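Local coordinates for protein probable DNA endonuclease SmrA (Escherichia coli, PDB 3QD7) that has DNA endonuclease activity and binds DNA as a stand-alone small MutS-related protein, here represented by a piece that contains its Smr domain, at residues Val57-Cys60 / Arg61-Phe65; Lys90-Ala93 / Asn94-Ser98. All coordinates share one frame; numbering follows the deposited sequence.

Contact 1: Val57-Cys60 / Arg61-Phe65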
loop_
_atom_site.group_PDB
_atom_site.type_symbol
_atom_site.label_atom_id
_atom_site.label_comp_id
_atom_site.label_asym_id
_atom_site.label_seq_id
_atom_site.Cartn_x
_atom_site.Cartn_y
_atom_site.Cartn_z
ATOM N N VAL A 57 5.829 11.417 7.152
ATOM C CA VAL A 57 6.277 10.540 6.063
ATOM C C VAL A 57 7.280 9.461 6.519
ATOM O O VAL A 57 7.143 8.298 6.135
ATOM C CB VAL A 57 6.816 11.346 4.832
ATOM C CG1 VAL A 57 7.601 10.453 3.886
ATOM C CG2 VAL A 57 5.679 12.013 4.077
ATOM N N GLU A 58 8.266 9.830 7.342
ATOM C CA GLU A 58 9.256 8.866 7.863
ATOM C C GLU A 58 8.610 7.806 8.746
ATOM O O GLU A 58 9.028 6.652 8.747
ATOM C CB GLU A 58 10.338 9.568 8.677
ATOM C CG GLU A 58 11.798 9.092 8.511
ATOM C CD GLU A 58 12.017 7.815 7.702
ATOM O OE1 GLU A 58 12.431 6.793 8.285
ATOM O OE2 GLU A 58 11.832 7.842 6.465
ATOM N N GLU A 59 7.601 8.197 9.511
ATOM C CA GLU A 59 6.860 7.218 10.327
ATOM C C GLU A 59 6.065 6.253 9.440
ATOM O O GLU A 59 6.014 5.070 9.726
ATOM C CB GLU A 59 5.960 7.916 11.350
ATOM C CG GLU A 59 5.349 6.987 12.411
ATOM C CD GLU A 59 6.370 6.467 13.471
ATOM O OE1 GLU A 59 6.080 5.448 14.156
ATOM O OE2 GLU A 59 7.453 7.074 13.627
ATOM N N CYS A 60 5.453 6.766 8.372
ATOM C CA CYS A 60 4.769 5.939 7.371
ATOM C C CYS A 60 5.717 4.927 6.773
ATOM O O CYS A 60 5.349 3.778 6.603
ATOM C CB CYS A 60 4.198 6.797 6.225
ATOM S SG CYS A 60 2.760 7.766 6.674
ATOM N N ARG A 61 6.937 5.356 6.450
ATOM C CA ARG A 61 7.933 4.459 5.857
ATOM C C ARG A 61 8.340 3.289 6.782
ATOM O O ARG A 61 8.545 2.154 6.323
ATOM C CB ARG A 61 9.166 5.240 5.412
ATOM C CG ARG A 61 10.103 4.450 4.501
ATOM C CD ARG A 61 11.352 5.254 4.129
ATOM N NE ARG A 61 12.228 5.293 5.279
ATOM C CZ ARG A 61 13.271 4.491 5.446
ATOM N NH1 ARG A 61 13.613 3.627 4.493
ATOM N NH2 ARG A 61 13.979 4.564 6.562
ATOM N N LYS A 62 8.444 3.576 8.076
ATOM C CA LYS A 62 8.726 2.544 9.083
ATOM C C LYS A 62 7.532 1.592 9.295
ATOM O O LYS A 62 7.713 0.387 9.394
ATOM C CB LYS A 62 9.164 3.196 10.411
ATOM C CG LYS A 62 10.409 4.101 10.283
ATOM C CD LYS A 62 11.094 4.417 11.642
ATOM C CE LYS A 62 10.231 5.296 12.526
ATOM N NZ LYS A 62 11.051 6.111 13.464
ATOM N N MET A 63 6.321 2.139 9.346
ATOM C CA MET A 63 5.100 1.341 9.540
ATOM C C MET A 63 4.790 0.417 8.349
ATOM O O MET A 63 4.462 -0.743 8.519
ATOM C CB MET A 63 3.903 2.275 9.798
ATOM C CG MET A 63 3.994 3.049 11.113
ATOM S SD MET A 63 2.809 4.411 11.194
ATOM C CE MET A 63 1.339 3.522 11.695
ATOM N N VAL A 64 4.907 0.938 7.139
ATOM C CA VAL A 64 4.617 0.143 5.938
ATOM C C VAL A 64 5.596 -1.039 5.850
ATOM O O VAL A 64 5.208 -2.180 5.604
ATOM C CB VAL A 64 4.667 1.063 4.646
ATOM C CG1 VAL A 64 4.668 0.246 3.348
ATOM C CG2 VAL A 64 3.507 2.088 4.673
ATOM N N PHE A 65 6.871 -0.745 6.059
ATOM C CA PHE A 65 7.895 -1.763 6.015
ATOM C C PHE A 65 7.613 -2.827 7.056
ATOM O O PHE A 65 7.540 -4.015 6.740
ATOM C CB PHE A 65 9.262 -1.135 6.241
ATOM C CG PHE A 65 10.382 -2.116 6.235
ATOM C CD1 PHE A 65 11.055 -2.425 7.418
ATOM C CD2 PHE A 65 10.785 -2.717 5.047
ATOM C CE1 PHE A 65 12.123 -3.325 7.417
ATOM C CE2 PHE A 65 11.861 -3.622 5.039
ATOM C CZ PHE A 65 12.515 -3.927 6.229
#

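Contact 2: Lys90-Ala93 / Asn94-Ser98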
loop_
_atom_site.group_PDB
_atom_site.type_symbol
_atom_site.label_atom_id
_atom_site.label_comp_id
_atom_site.label_asym_id
_atom_site.label_seq_id
_atom_site.Cartn_x
_atom_site.Cartn_y
_atom_site.Cartn_z
ATOM N N LYS A 90 -0.520 18.214 -3.546
ATOM C CA LYS A 90 0.571 18.363 -2.580
ATOM C C LYS A 90 0.126 18.289 -1.130
ATOM O O LYS A 90 0.908 18.605 -0.228
ATOM C CB LYS A 90 1.384 19.632 -2.832
ATOM C CG LYS A 90 2.034 19.665 -4.204
ATOM C CD LYS A 90 3.514 19.455 -4.143
ATOM C CE LYS A 90 4.068 19.354 -5.553
ATOM N NZ LYS A 90 4.682 20.640 -5.950
ATOM N N SER A 91 -1.111 17.856 -0.897
ATOM C CA SER A 91 -1.580 17.650 0.473
ATOM C C SER A 91 -0.884 16.429 1.074
ATOM O O SER A 91 -0.347 15.584 0.342
ATOM C CB SER A 91 -3.089 17.485 0.499
ATOM O OG SER A 91 -3.437 16.292 -0.160
ATOM N N HIS A 92 -0.881 16.334 2.402
ATOM C CA HIS A 92 -0.098 15.321 3.090
ATOM C C HIS A 92 -0.559 13.923 2.717
ATOM O O HIS A 92 0.266 13.035 2.472
ATOM C CB HIS A 92 -0.178 15.521 4.608
ATOM C CG HIS A 92 0.566 14.481 5.386
ATOM N ND1 HIS A 92 1.939 14.468 5.486
ATOM C CD2 HIS A 92 0.128 13.412 6.088
ATOM C CE1 HIS A 92 2.316 13.441 6.226
ATOM N NE2 HIS A 92 1.235 12.783 6.604
ATOM N N ALA A 93 -1.878 13.741 2.662
ATOM C CA ALA A 93 -2.501 12.471 2.278
ATOM C C ALA A 93 -2.056 11.987 0.891
ATOM O O ALA A 93 -1.769 10.801 0.707
ATOM C CB ALA A 93 -4.025 12.596 2.333
ATOM N N ASN A 94 -2.009 12.899 -0.078
ATOM C CA ASN A 94 -1.528 12.539 -1.412
ATOM C C ASN A 94 -0.015 12.265 -1.479
ATOM O O ASN A 94 0.441 11.453 -2.284
ATOM C CB ASN A 94 -1.902 13.604 -2.463
ATOM C CG ASN A 94 -1.775 13.057 -3.875
ATOM O OD1 ASN A 94 -0.999 13.558 -4.711
ATOM N ND2 ASN A 94 -2.506 11.989 -4.134
ATOM N N ILE A 95 0.756 12.973 -0.658
ATOM C CA ILE A 95 2.191 12.704 -0.550
ATOM C C ILE A 95 2.405 11.302 0.035
ATOM O O ILE A 95 3.181 10.502 -0.505
ATOM C CB ILE A 95 2.932 13.763 0.311
ATOM C CG1 ILE A 95 2.883 15.165 -0.330
ATOM C CG2 ILE A 95 4.367 13.351 0.540
ATOM C CD1 ILE A 95 3.278 15.218 -1.793
ATOM N N VAL A 96 1.718 11.018 1.138
ATOM C CA VAL A 96 1.693 9.681 1.710
ATOM C C VAL A 96 1.257 8.615 0.680
ATOM O O VAL A 96 1.929 7.593 0.545
ATOM C CB VAL A 96 0.818 9.588 2.983
ATOM C CG1 VAL A 96 0.728 8.118 3.501
ATOM C CG2 VAL A 96 1.398 10.469 4.084
ATOM N N ARG A 97 0.143 8.866 -0.014
ATOM C CA ARG A 97 -0.374 7.982 -1.046
ATOM C C ARG A 97 0.704 7.722 -2.109
ATOM O O ARG A 97 0.876 6.591 -2.573
ATOM C CB ARG A 97 -1.625 8.601 -1.701
ATOM C CG ARG A 97 -2.398 7.615 -2.617
ATOM C CD ARG A 97 -3.650 8.232 -3.225
ATOM N NE ARG A 97 -3.328 9.267 -4.207
ATOM C CZ ARG A 97 -3.677 9.241 -5.489
ATOM N NH1 ARG A 97 -4.392 8.225 -5.995
ATOM N NH2 ARG A 97 -3.300 10.247 -6.271
ATOM N N SER A 98 1.421 8.783 -2.499
ATOM C CA SER A 98 2.443 8.668 -3.565
ATOM C C SER A 98 3.644 7.840 -3.125
ATOM O O SER A 98 4.152 7.031 -3.907
ATOM C CB SER A 98 2.889 10.031 -4.093
ATOM O OG SER A 98 1.836 10.663 -4.765
#

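Contact 1: Val57-Cys60 / Arg61-Phe65
The first two turns of helix 57-73 carry this contact, in which Glu58 and Arg61 pair one turn apart. The helix is the crossover of a beta-alpha-beta unit between strands 49-51 and 78-82 of the Smr domain. Glu58 and Arg61 lie side by side and point the same way. Arg61 grips the carboxylate side-on with two nitrogens, one to each oxygen. In this salt bridge NE of Arg61 hydrogen-bonds to the syn lone pair of Glu58 OE2, 2.8 Å away. NH2 of Arg61 reaches OE1 of Glu58 at 3.2 Å, within the guanidinium plane. OE2 lies tilted from that plane, in keeping with the 35° between the two flat groups. After two extended torsions, the bend at chi3 of Arg61 (75°) swings NE and the guanidinium across the helix surface toward the Glu58 carboxylate. NH1 of Arg61 is bonded to the carbonyl O of Leu10.

On the neighbouring flank, OE2 of Glu59 faces NZ of Lys62 at 3.7 Å, a long salt bridge. The methylene CG of Glu59 also touches SD of Met63 at 3.8 Å, while CG of Met63 rests near the carbonyl O of Glu59. Successive i to i+4 backbone bonds underlie these pairs, among them Met63 N to Glu59 O and Val64 N to Cys60 O, the latter 2.9 Å. Cys60 belongs to a buried face, where it meets Val96 and Trp103 of helix 92-105.

Two carboxylates near the helix start probably interact well with the helix dipole. The two-nitrogen grip on Glu58 and the bond to Leu10 O together probably fix the rotation of the Arg61 guanidinium.

Contact 2: Lys90-Ala93 / Asn94-Ser98
With chi1 at 178°, the imidazole of His92 extends opposite its own amide nitrogen, and Val96 turns CG2 to the side of its own nitrogen, opposite its carbonyl carbon. These settings place the CG2 methyl of Val96, one turn further along, over one face of the His92 ring. CG2 of Val96 lies 3.8 Å from the ring centroid, 25° off the normal, in a CH-pi contact. It is offset toward the rim, and its closest ring atom is NE2 of His92 at 3.4 Å. That nitrogen is hydrogen-bonded to the carbonyl O of Gln55, so the ring is held by a polar bond as well as by the methyl.

The backbone beneath is regular. Val96 N bonds to His92 O at 2.8 Å and is almost straight, with an N-H...O angle of 178°. Ile95 N takes Ser91 O at 3.0 Å, and CG1 of Ile95 packs against the same oxygen at 3.3 Å. Arg97 N bonds to Ala93 O in the following step.

Further on, Asn94 O accepts two bonds from Ser98. The backbone N of Ser98 and its OG, the latter at 3.0 Å, arrive from opposite faces of the carbonyl plane. Ser98 OG also hydrogen-bonds with the backbone N of Ile18. The guanidinium of Arg97 bonds to the carbonyls of Gln22 and Pro19, which ties this side of the helix to the loop around Ile18 to Gln22.

The hydroxyl of Ser91 bonds backward to the carbonyl O of Asp88. The whole is the first turn of helix 92-105 of the Smr domain, with an i to i+4 CH-pi pair following an N-cap serine.

Contacts 1 and 2 follow one another along the chain, and their centres are 13 Å apart. Contact 1 spans the first turns of helix 57-73, and contact 2 the N-cap and first turns of helix 92-105. The two openings pack on each other. SG of Cys60 meets CG1 of Val96 at 3.8 Å, and CG2 of Val57 meets CG2 of Ile95 at 4.0 Å. CE1 of His92 lies 4.2 Å from N of Val57, so the imidazole reaches the very start of the other helix. Val96 therefore serves both contacts, with one methyl on His92 and the other on Cys60. Gln55 also joins them: its carbonyl holds His92 NE2, and Cys60 touches it.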